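Local structure of conserved protein (Methanothermobacter thermautotrophicus, 1I36) at residues 224-227 with 228-232; 136-140 with 141-145; 74-77 with 78-82; 171-174 with 175-179. The protein is of unknown function but binds NADP and resembles the 3-hydroxyacid dehydrogenases in structure, so it may be an oxidoreductase of that kind. The protein carries 1 engineered substitution. One frame throughout, in Å; residues are numbered along the deposited sequence.

Interaction 1: residues 224-227 with 228-232; sequences KEVQ and DMLAE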
loop_
_atom_site.group_PDB
_atom_site.type_symbol
_atom_site.label_atom_id
_atom_site.label_comp_id
_atom_site.label_asym_id
_atom_site.label_seq_id
_atom_site.Cartn_x
_atom_site.Cartn_y
_atom_site.Cartn_z
ATOM N N LYS A 224 -12.442 -13.191 0.395
ATOM C CA LYS A 224 -13.577 -13.562 1.244
ATOM C C LYS A 224 -13.017 -14.267 2.477
ATOM O O LYS A 224 -13.464 -14.014 3.589
ATOM C CB LYS A 224 -14.556 -14.481 0.504
ATOM C CG LYS A 224 -15.203 -13.821 -0.726
ATOM C CD LYS A 224 -16.453 -14.553 -1.241
ATOM C CE LYS A 224 -16.157 -15.991 -1.672
ATOM N NZ LYS A 224 -17.331 -16.645 -2.353
ATOM N N GLU A 225 -11.993 -15.099 2.283
ATOM C CA GLU A 225 -11.364 -15.818 3.400
ATOM C C GLU A 225 -10.654 -14.837 4.310
ATOM O O GLU A 225 -10.731 -14.956 5.526
ATOM C CB GLU A 225 -10.336 -16.841 2.901
ATOM C CG GLU A 225 -10.899 -17.892 1.979
ATOM C CD GLU A 225 -9.823 -18.805 1.358
ATOM O OE1 GLU A 225 -8.596 -18.569 1.540
ATOM O OE2 GLU A 225 -10.230 -19.771 0.672
ATOM N N VAL A 226 -9.892 -13.911 3.721
ATOM C CA VAL A 226 -9.184 -12.901 4.505
ATOM C C VAL A 226 -10.180 -12.131 5.363
ATOM O O VAL A 226 -9.922 -11.855 6.527
ATOM C CB VAL A 226 -8.400 -11.886 3.596
ATOM C CG1 VAL A 226 -8.078 -10.599 4.364
ATOM C CG2 VAL A 226 -7.125 -12.519 3.085
ATOM N N GLN A 227 -11.305 -11.756 4.771
ATOM C CA GLN A 227 -12.312 -11.022 5.500
ATOM C C GLN A 227 -12.762 -11.856 6.712
ATOM O O GLN A 227 -12.830 -11.345 7.824
ATOM C CB GLN A 227 -13.491 -10.729 4.559
ATOM C CG GLN A 227 -14.832 -10.372 5.228
ATOM C CD GLN A 227 -14.799 -9.093 6.038
ATOM O OE1 GLN A 227 -14.342 -8.062 5.565
ATOM N NE2 GLN A 227 -15.323 -9.150 7.265
ATOM N N ASP A 228 -13.068 -13.134 6.485
ATOM C CA ASP A 228 -13.497 -13.997 7.600
ATOM C C ASP A 228 -12.396 -14.129 8.660
ATOM O O ASP A 228 -12.664 -13.976 9.856
ATOM C CB ASP A 228 -13.958 -15.366 7.076
ATOM C CG ASP A 228 -15.312 -15.281 6.380
ATOM O OD1 ASP A 228 -16.011 -14.266 6.573
ATOM O OD2 ASP A 228 -15.677 -16.202 5.618
ATOM N N MET A 229 -11.142 -14.282 8.223
ATOM C CA MET A 229 -10.033 -14.405 9.160
ATOM C C MET A 229 -9.849 -13.135 9.982
ATOM O O MET A 229 -9.726 -13.200 11.207
ATOM C CB MET A 229 -8.749 -14.840 8.442
ATOM C CG MET A 229 -8.851 -16.279 7.822
ATOM S SD MET A 229 -7.327 -16.945 7.043
ATOM C CE MET A 229 -7.979 -18.437 6.092
ATOM N N LEU A 230 -9.878 -11.969 9.332
ATOM C CA LEU A 230 -9.759 -10.714 10.045
ATOM C C LEU A 230 -10.900 -10.549 11.050
ATOM O O LEU A 230 -10.706 -9.966 12.114
ATOM C CB LEU A 230 -9.789 -9.529 9.072
ATOM C CG LEU A 230 -8.484 -9.070 8.452
ATOM C CD1 LEU A 230 -8.803 -7.859 7.550
ATOM C CD2 LEU A 230 -7.492 -8.674 9.593
ATOM N N ALA A 231 -12.084 -11.048 10.705
ATOM C CA ALA A 231 -13.259 -10.964 11.591
ATOM C C ALA A 231 -13.138 -11.724 12.927
ATOM O O ALA A 231 -13.889 -11.461 13.861
ATOM C CB ALA A 231 -14.523 -11.420 10.845
ATOM N N GLU A 232 -12.221 -12.684 12.997
ATOM C CA GLU A 232 -11.998 -13.443 14.217
ATOM C C GLU A 232 -11.268 -12.553 15.216
ATOM O O GLU A 232 -11.325 -12.785 16.421
ATOM C CB GLU A 232 -11.130 -14.687 13.920
ATOM C CG GLU A 232 -11.823 -15.704 13.005
ATOM C CD GLU A 232 -11.000 -16.944 12.657
ATOM O OE1 GLU A 232 -9.753 -16.960 12.853
ATOM O OE2 GLU A 232 -11.623 -17.934 12.181
HETATM O O HOH W 1 -16.001 -13.432 3.585
HETATM O O HOH W 2 -16.873 -11.771 7.546
#
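Asp228 N donates to Lys224 O over 3.1 Å, the first of four successive i to i+4 bonds in the last turns of helix 216-231. Met229 N gives its hydrogen to Glu225 O, and Leu230 N meets Val226 O at 2.8 Å in a nearly straight N-H...O of 171°. The last of the four, from Ala231 N to Gln227 O, is more bent, at 147°.

Lys224 O has a second donor, a water 2.6 Å away that also bonds weakly to Asp228 OD1. Asp228 CG stands beside its own backbone N (chi1 -73°), which brings the carboxylate close enough to Lys224 O for one water to reach both. Asp228 OD1 takes a firmer bond of 2.8 Å from another water, which in turn accepts from Gln227 NE2 at 3.1 Å. Gln227 reaches that water by bending at its second torsion. Polar residues suit this side, where waters link two side chains and a helix carbonyl. Glu225 OE1 accepts from Asn89 ND2, and Asn89 binds NADP, so the helix touches the second shell of the cofactor site.

The apolar side is carried by Val226 CG1 against Leu230 CD1, 4.3 Å apart. Both residues lean on Ser164 of helix 154-182; Leu230 also packs on Leu161, on Pro239 of helix 238-249 and on Ala179 of the second subunit, while Met229 touches Pro92 at the start of helix 92-101.

Interaction 2: residues 136-140 with 141-145; sequences MKLNR and YGLNI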
loop_
_atom_site.group_PDB
_atom_site.type_symbol
_atom_site.label_atom_id
_atom_site.label_comp_id
_atom_site.label_asym_id
_atom_site.label_seq_id
_atom_site.Cartn_x
_atom_site.Cartn_y
_atom_site.Cartn_z
ATOM N N MET A 136 11.554 -26.857 13.222
ATOM C CA MET A 136 12.592 -26.127 12.486
ATOM C C MET A 136 13.894 -26.929 12.292
ATOM O O MET A 136 14.682 -26.636 11.391
ATOM C CB MET A 136 12.864 -24.770 13.136
ATOM C CG MET A 136 13.625 -23.788 12.201
ATOM S SD MET A 136 13.892 -22.177 12.932
ATOM C CE MET A 136 15.342 -21.597 11.999
ATOM N N LYS A 137 14.093 -27.963 13.108
ATOM C CA LYS A 137 15.250 -28.840 12.960
ATOM C C LYS A 137 15.223 -29.515 11.580
ATOM O O LYS A 137 16.265 -29.939 11.083
ATOM C CB LYS A 137 15.254 -29.898 14.072
ATOM C CG LYS A 137 15.685 -29.304 15.408
ATOM C CD LYS A 137 15.716 -30.310 16.554
ATOM C CE LYS A 137 16.227 -29.621 17.829
ATOM N NZ LYS A 137 16.075 -30.474 19.051
ATOM N N LEU A 138 14.048 -29.599 10.947
ATOM C CA LEU A 138 13.953 -30.192 9.606
ATOM C C LEU A 138 14.724 -29.344 8.573
ATOM O O LEU A 138 14.900 -29.754 7.423
ATOM C CB LEU A 138 12.487 -30.379 9.174
ATOM C CG LEU A 138 11.743 -31.467 9.981
ATOM C CD1 LEU A 138 10.323 -31.713 9.444
ATOM C CD2 LEU A 138 12.533 -32.754 9.949
ATOM N N ASN A 139 15.165 -28.156 8.974
ATOM C CA ASN A 139 15.993 -27.336 8.074
ATOM C C ASN A 139 17.297 -28.099 7.758
ATOM O O ASN A 139 17.865 -27.947 6.679
ATOM C CB ASN A 139 16.328 -25.981 8.714
ATOM C CG ASN A 139 15.193 -24.993 8.599
ATOM O OD1 ASN A 139 14.172 -25.299 7.984
ATOM N ND2 ASN A 139 15.377 -23.780 9.157
ATOM N N ARG A 140 17.716 -28.961 8.678
ATOM C CA ARG A 140 18.937 -29.761 8.506
ATOM C C ARG A 140 18.765 -30.677 7.322
ATOM O O ARG A 140 19.748 -31.159 6.761
ATOM C CB ARG A 140 19.194 -30.649 9.725
ATOM C CG ARG A 140 19.255 -29.896 11.018
ATOM C CD ARG A 140 19.258 -30.855 12.191
ATOM N NE ARG A 140 19.240 -30.119 13.455
ATOM C CZ ARG A 140 19.223 -30.693 14.652
ATOM N NH1 ARG A 140 19.218 -32.019 14.753
ATOM N NH2 ARG A 140 19.236 -29.942 15.744
ATOM N N TYR A 141 17.507 -30.935 6.970
ATOM C CA TYR A 141 17.195 -31.824 5.857
ATOM C C TYR A 141 16.617 -31.151 4.603
ATOM O O TYR A 141 15.842 -31.755 3.863
ATOM C CB TYR A 141 16.313 -32.982 6.340
ATOM C CG TYR A 141 16.924 -33.729 7.502
ATOM C CD1 TYR A 141 18.053 -34.527 7.326
ATOM C CD2 TYR A 141 16.405 -33.604 8.785
ATOM C CE1 TYR A 141 18.653 -35.180 8.402
ATOM C CE2 TYR A 141 16.999 -34.252 9.871
ATOM C CZ TYR A 141 18.122 -35.038 9.663
ATOM O OH TYR A 141 18.709 -35.682 10.724
ATOM N N GLY A 142 17.024 -29.907 4.361
ATOM C CA GLY A 142 16.613 -29.211 3.155
ATOM C C GLY A 142 15.428 -28.276 3.176
ATOM O O GLY A 142 15.092 -27.731 2.128
ATOM N N LEU A 143 14.787 -28.085 4.327
ATOM C CA LEU A 143 13.633 -27.208 4.365
ATOM C C LEU A 143 14.068 -25.787 4.735
ATOM O O LEU A 143 15.229 -25.566 5.116
ATOM C CB LEU A 143 12.535 -27.773 5.306
ATOM C CG LEU A 143 12.005 -29.158 4.885
ATOM C CD1 LEU A 143 10.728 -29.520 5.684
ATOM C CD2 LEU A 143 11.684 -29.157 3.397
ATOM N N ASN A 144 13.135 -24.840 4.663
ATOM C CA ASN A 144 13.448 -23.437 4.929
ATOM C C ASN A 144 12.415 -22.895 5.911
ATOM O O ASN A 144 11.598 -22.062 5.557
ATOM C CB ASN A 144 13.360 -22.691 3.575
ATOM C CG ASN A 144 13.714 -21.221 3.673
ATOM O OD1 ASN A 144 14.256 -20.750 4.676
ATOM N ND2 ASN A 144 13.450 -20.496 2.594
ATOM N N ILE A 145 12.488 -23.353 7.160
ATOM C CA ILE A 145 11.525 -22.966 8.198
ATOM C C ILE A 145 12.097 -21.848 9.079
ATOM O O ILE A 145 13.299 -21.778 9.318
ATOM C CB ILE A 145 11.209 -24.203 9.101
ATOM C CG1 ILE A 145 10.583 -25.327 8.261
ATOM C CG2 ILE A 145 10.216 -23.795 10.235
ATOM C CD1 ILE A 145 10.877 -26.785 8.799
HETATM O O HOH W 3 17.810 -26.025 4.754
#
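Asn139 joins the 3-10 turn of 137-140 to the start of strand 144-147 by a pair of hydrogen bonds from its side-chain amide to the backbone N and O of Ile145. Its CB lies 3.8 Å from Leu143 O, and CG stands beside the backbone N (chi1 -80°), which carries the amide across to the strand. There OD1 accepts from Ile145 N at 2.7 Å, while ND2 donates to Ile145 O at 2.9 Å in a nearly straight bond of 168°, the carbonyl oxygen lying in the plane of the amide. Asparagine suits the place because one short, flat group offers both an acceptor and a donor. With an alanine here the amide is gone, and Ile145 N and O would probably lack these mates, leaving the turn freer to shift.

Beside these bonds, Leu138 CB packs on both Leu143 CD1 and Ile145 CD1. Leu143 also packs on Leu15 and Leu19 of helix 10-21, the first of the nucleotide-binding fold. Arg140 CB sits over one face of the Tyr141 ring, a CH-pi contact. The chemistry is thus divided: hydrogen bonds from the Asn139 amide hold the strand's backbone, while leucine and isoleucine carbons fill the buried side of the turn.

Interaction 3: residues 74-77 with 78-82; sequences RRAG and RHVRG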
loop_
_atom_site.group_PDB
_atom_site.type_symbol
_atom_site.label_atom_id
_atom_site.label_comp_id
_atom_site.label_asym_id
_atom_site.label_seq_id
_atom_site.Cartn_x
_atom_site.Cartn_y
_atom_site.Cartn_z
ATOM N N ARG A 74 -8.622 -34.560 14.538
ATOM C CA ARG A 74 -9.388 -35.367 15.486
ATOM C C ARG A 74 -8.859 -36.806 15.424
ATOM O O ARG A 74 -8.512 -37.379 16.451
ATOM C CB ARG A 74 -10.899 -35.331 15.134
ATOM C CG ARG A 74 -11.757 -36.386 15.904
ATOM C CD ARG A 74 -11.867 -36.059 17.366
ATOM N NE ARG A 74 -12.810 -34.974 17.609
ATOM C CZ ARG A 74 -13.165 -34.538 18.811
ATOM N NH1 ARG A 74 -12.657 -35.081 19.906
ATOM N NH2 ARG A 74 -14.049 -33.568 18.917
ATOM N N ARG A 75 -8.714 -37.364 14.221
ATOM C CA ARG A 75 -8.216 -38.736 14.083
ATOM C C ARG A 75 -6.775 -38.920 14.548
ATOM O O ARG A 75 -6.456 -39.884 15.242
ATOM C CB ARG A 75 -8.309 -39.219 12.637
ATOM C CG ARG A 75 -9.726 -39.519 12.188
ATOM C CD ARG A 75 -9.746 -40.120 10.792
ATOM N NE ARG A 75 -9.409 -39.123 9.785
ATOM C CZ ARG A 75 -10.269 -38.248 9.264
ATOM N NH1 ARG A 75 -11.535 -38.243 9.645
ATOM N NH2 ARG A 75 -9.844 -37.339 8.388
ATOM N N ALA A 76 -5.901 -38.006 14.141
ATOM C CA ALA A 76 -4.498 -38.102 14.525
ATOM C C ALA A 76 -4.286 -37.836 16.024
ATOM O O ALA A 76 -3.477 -38.504 16.684
ATOM C CB ALA A 76 -3.687 -37.128 13.679
ATOM N N GLY A 77 -5.085 -36.941 16.580
ATOM C CA GLY A 77 -4.950 -36.571 17.983
ATOM C C GLY A 77 -5.122 -37.664 19.028
ATOM O O GLY A 77 -4.759 -37.470 20.194
ATOM N N ARG A 78 -5.769 -38.756 18.646
ATOM C CA ARG A 78 -5.960 -39.884 19.558
ATOM C C ARG A 78 -4.663 -40.681 19.669
ATOM O O ARG A 78 -4.523 -41.506 20.571
ATOM C CB ARG A 78 -7.041 -40.833 19.015
ATOM C CG ARG A 78 -8.443 -40.319 19.118
ATOM C CD ARG A 78 -9.426 -41.218 18.389
ATOM N NE ARG A 78 -10.682 -40.506 18.298
ATOM C CZ ARG A 78 -11.351 -40.293 17.175
ATOM N NH1 ARG A 78 -10.910 -40.756 16.009
ATOM N NH2 ARG A 78 -12.425 -39.525 17.222
ATOM N N HIS A 79 -3.723 -40.448 18.748
ATOM C CA HIS A 79 -2.484 -41.196 18.716
ATOM C C HIS A 79 -1.144 -40.450 18.767
ATOM O O HIS A 79 -0.189 -40.912 19.396
ATOM C CB HIS A 79 -2.493 -42.083 17.468
ATOM C CG HIS A 79 -3.671 -43.007 17.387
ATOM N ND1 HIS A 79 -4.822 -42.692 16.690
ATOM C CD2 HIS A 79 -3.878 -44.236 17.916
ATOM C CE1 HIS A 79 -5.686 -43.689 16.792
ATOM N NE2 HIS A 79 -5.138 -44.637 17.531
ATOM N N VAL A 80 -1.043 -39.333 18.046
ATOM C CA VAL A 80 0.216 -38.595 17.964
ATOM C C VAL A 80 0.770 -38.173 19.311
ATOM O O VAL A 80 0.065 -37.571 20.118
ATOM C CB VAL A 80 0.056 -37.335 17.050
ATOM C CG1 VAL A 80 1.331 -36.500 17.080
ATOM C CG2 VAL A 80 -0.247 -37.789 15.615
ATOM N N ARG A 81 2.037 -38.489 19.548
ATOM C CA ARG A 81 2.699 -38.114 20.789
ATOM C C ARG A 81 3.929 -37.251 20.474
ATOM O O ARG A 81 4.514 -36.633 21.365
ATOM C CB ARG A 81 3.087 -39.357 21.597
ATOM C CG ARG A 81 1.902 -39.995 22.323
ATOM C CD ARG A 81 2.334 -41.213 23.091
ATOM N NE ARG A 81 1.173 -41.853 23.698
ATOM C CZ ARG A 81 0.683 -41.550 24.897
ATOM N NH1 ARG A 81 1.265 -40.610 25.648
ATOM N NH2 ARG A 81 -0.439 -42.139 25.308
ATOM N N GLY A 82 4.275 -37.182 19.193
ATOM C CA GLY A 82 5.390 -36.346 18.757
ATOM C C GLY A 82 4.823 -34.964 18.427
ATOM O O GLY A 82 3.935 -34.445 19.133
HETATM O O HOH W 4 -8.019 -41.939 15.457
HETATM O O HOH W 5 -2.248 -36.301 20.390
#
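Ala76 O receives two backbone donors, His79 N and Val80 N, as the chain leaves helix 69-77 and turns toward strand 83-86 of the Rossmann-type NADP-binding domain. The bond from Val80 N to Ala76 O is 2.9 Å long and almost straight, at 174°. His79 N reaches Ala76 O at 2.8 Å from well above the carbonyl plane, so one oxygen holds two successive residues of the loop. This is the tight part of the contact. Ala76 CB meets Val80 CG2 at 4.0 Å; a small alanine and a branched valine, both apolar, suit a buried spot where Ala76 also touches Tyr55 of helix 51-55. Gly77, likewise buried, adds no side chain to the turn.

The solvent side is looser and largely arginine. Arg78, extended from CG to NE, runs back along the helix and lays one face of its guanidinium over Arg74 O. Its NH2 comes 3.5 Å from Arg74 CG, so the aliphatic part of one arginine lies against the charged end of the other. The two guanidinium planes are only 16° apart; Arg74 NE and Arg78 NH2 are like charges at 4.6 Å, a closeness that water would probably screen at this exposed surface. Arg75 crosses Arg78 obliquely, bends at its third torsion and touches the bound NADP as a binding residue; so long a side chain can reach the pocket. On this side one water donates to Arg75 O at 2.6 Å and accepts from Arg78 NH1. Another water closes the turn, donating to Gly77 O and, at 2.7 Å, to Val80 O.

Interaction 4: residues 171-174 with 175-179; sequences ALLW and ETLTA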
loop_
_atom_site.group_PDB
_atom_site.type_symbol
_atom_site.label_atom_id
_atom_site.label_comp_id
_atom_site.label_asym_id
_atom_site.label_seq_id
_atom_site.Cartn_x
_atom_site.Cartn_y
_atom_site.Cartn_z
ATOM N N ALA A 171 -5.622 -3.593 -4.966
ATOM C CA ALA A 171 -6.913 -2.990 -5.265
ATOM C C ALA A 171 -6.823 -1.452 -5.283
ATOM O O ALA A 171 -7.490 -0.796 -6.095
ATOM C CB ALA A 171 -7.941 -3.428 -4.248
ATOM N N LEU A 172 -6.083 -0.894 -4.325
ATOM C CA LEU A 172 -5.918 0.560 -4.218
ATOM C C LEU A 172 -5.175 1.068 -5.454
ATOM O O LEU A 172 -5.545 2.095 -6.050
ATOM C CB LEU A 172 -5.133 0.934 -2.956
ATOM C CG LEU A 172 -5.826 0.720 -1.607
ATOM C CD1 LEU A 172 -4.795 0.783 -0.467
ATOM C CD2 LEU A 172 -6.939 1.778 -1.370
ATOM N N LEU A 173 -4.165 0.315 -5.865
ATOM C CA LEU A 173 -3.384 0.681 -7.038
ATOM C C LEU A 173 -4.261 0.679 -8.275
ATOM O O LEU A 173 -4.259 1.642 -9.052
ATOM C CB LEU A 173 -2.248 -0.286 -7.255
ATOM C CG LEU A 173 -1.365 0.120 -8.432
ATOM C CD1 LEU A 173 -0.548 1.372 -8.049
ATOM C CD2 LEU A 173 -0.437 -1.032 -8.781
ATOM N N TRP A 174 -5.004 -0.406 -8.457
ATOM C CA TRP A 174 -5.893 -0.538 -9.602
ATOM C C TRP A 174 -6.898 0.599 -9.707
ATOM O O TRP A 174 -7.066 1.180 -10.778
ATOM C CB TRP A 174 -6.646 -1.875 -9.569
ATOM C CG TRP A 174 -7.526 -2.041 -10.783
ATOM C CD1 TRP A 174 -7.166 -2.545 -12.004
ATOM C CD2 TRP A 174 -8.888 -1.660 -10.893
ATOM N NE1 TRP A 174 -8.240 -2.498 -12.866
ATOM C CE2 TRP A 174 -9.306 -1.958 -12.207
ATOM C CE3 TRP A 174 -9.807 -1.102 -10.007
ATOM C CZ2 TRP A 174 -10.592 -1.713 -12.646
ATOM C CZ3 TRP A 174 -11.090 -0.860 -10.449
ATOM C CH2 TRP A 174 -11.470 -1.164 -11.748
ATOM N N GLU A 175 -7.590 0.908 -8.618
ATOM C CA GLU A 175 -8.558 1.981 -8.672
ATOM C C GLU A 175 -7.893 3.339 -8.973
ATOM O O GLU A 175 -8.406 4.116 -9.793
ATOM C CB GLU A 175 -9.388 2.055 -7.392
ATOM C CG GLU A 175 -10.344 3.249 -7.382
ATOM C CD GLU A 175 -11.479 3.111 -6.405
ATOM O OE1 GLU A 175 -11.335 3.525 -5.241
ATOM O OE2 GLU A 175 -12.543 2.609 -6.814
ATOM N N THR A 176 -6.769 3.614 -8.322
ATOM C CA THR A 176 -6.037 4.868 -8.537
ATOM C C THR A 176 -5.590 5.008 -10.001
ATOM O O THR A 176 -5.792 6.063 -10.613
ATOM C CB THR A 176 -4.806 4.961 -7.619
ATOM O OG1 THR A 176 -5.249 5.063 -6.272
ATOM C CG2 THR A 176 -3.949 6.203 -7.938
ATOM N N LEU A 177 -5.048 3.930 -10.574
ATOM C CA LEU A 177 -4.567 3.954 -11.955
ATOM C C LEU A 177 -5.663 3.935 -13.019
ATOM O O LEU A 177 -5.473 4.447 -14.128
ATOM C CB LEU A 177 -3.562 2.847 -12.197
ATOM C CG LEU A 177 -2.273 2.990 -11.397
ATOM C CD1 LEU A 177 -1.347 1.834 -11.720
ATOM C CD2 LEU A 177 -1.601 4.323 -11.713
ATOM N N THR A 178 -6.800 3.335 -12.693
ATOM C CA THR A 178 -7.914 3.300 -13.615
ATOM C C THR A 178 -8.477 4.727 -13.721
ATOM O O THR A 178 -8.828 5.171 -14.807
ATOM C CB THR A 178 -8.991 2.284 -13.169
ATOM O OG1 THR A 178 -8.431 0.967 -13.240
ATOM C CG2 THR A 178 -10.202 2.349 -14.099
ATOM N N ALA A 179 -8.536 5.451 -12.606
ATOM C CA ALA A 179 -9.012 6.818 -12.653
ATOM C C ALA A 179 -7.974 7.639 -13.429
ATOM O O ALA A 179 -8.346 8.432 -14.284
ATOM C CB ALA A 179 -9.190 7.371 -11.252
HETATM O O HOH W 6 -6.568 3.616 -4.463
#
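Trp174 and Thr178 meet one turn apart on the long helix 154-182, which lies against the second subunit and keeps regular i to i+4 bonding throughout. Glu175 comes first: its N bonds to Ala171 O, and its buried carboxylate accepts from the backbone N atoms of Val237 and Met238, both of the second subunit. Thr176 N follows, bonding to Leu172 O; Thr176 OG1 has a polar partner in a water 2.7 Å away, and the residue packs on Tyr165 of the second subunit. Leu177 sets CD1 against Leu173 CG at 3.7 Å, two branched apolar chains filling one side of the helix; Leu173 goes on to meet Leu209 of helix 202-214.

Thr178 then lies over one face of the indole, which is brought there because Trp174 CG lies opposite its backbone N (chi1 -178°). Trp174 NE1 is bonded to Gln261 O. With a leucine in place of Trp174 the NE1 donor is gone, which would probably leave Gln261 O without its mate and open a gap beside Ile245 and Leu249 of helix 238-249. Thr178 OG1 sits over the centre of that face, 3.2 Å from Trp174 CE2, while Thr178 CB makes a CH-pi contact with the six-membered ring. Trp174 O accepts from both Thr178 N, at 2.9 Å, and Thr178 OG1, at 2.8 Å, the two donors reaching it from opposite faces of its carbonyl plane.

In the fold
Interactions 2 and 3 belong to turns of the nucleotide-binding half, interaction 3 leaving a helix and interaction 2 entering an outer strand of the sheet; interactions 1 and 4 lie within helices of the other half. Only interaction 4 is buried throughout, partly by the second subunit; interaction 1 of one subunit meets interaction 4 of the other, through Leu230 on Ala179 of the second subunit. The other three are partly buried, each with a watered polar side. Helical bonding of i to i+4 type dominates 1 and 4, a side-chain amide marks 2, and arginines mark 3. Interaction 3 touches NADP directly, whereas 4 is remote from the cofactor; the centres of interactions 3 and 4 lie about 48 Å apart.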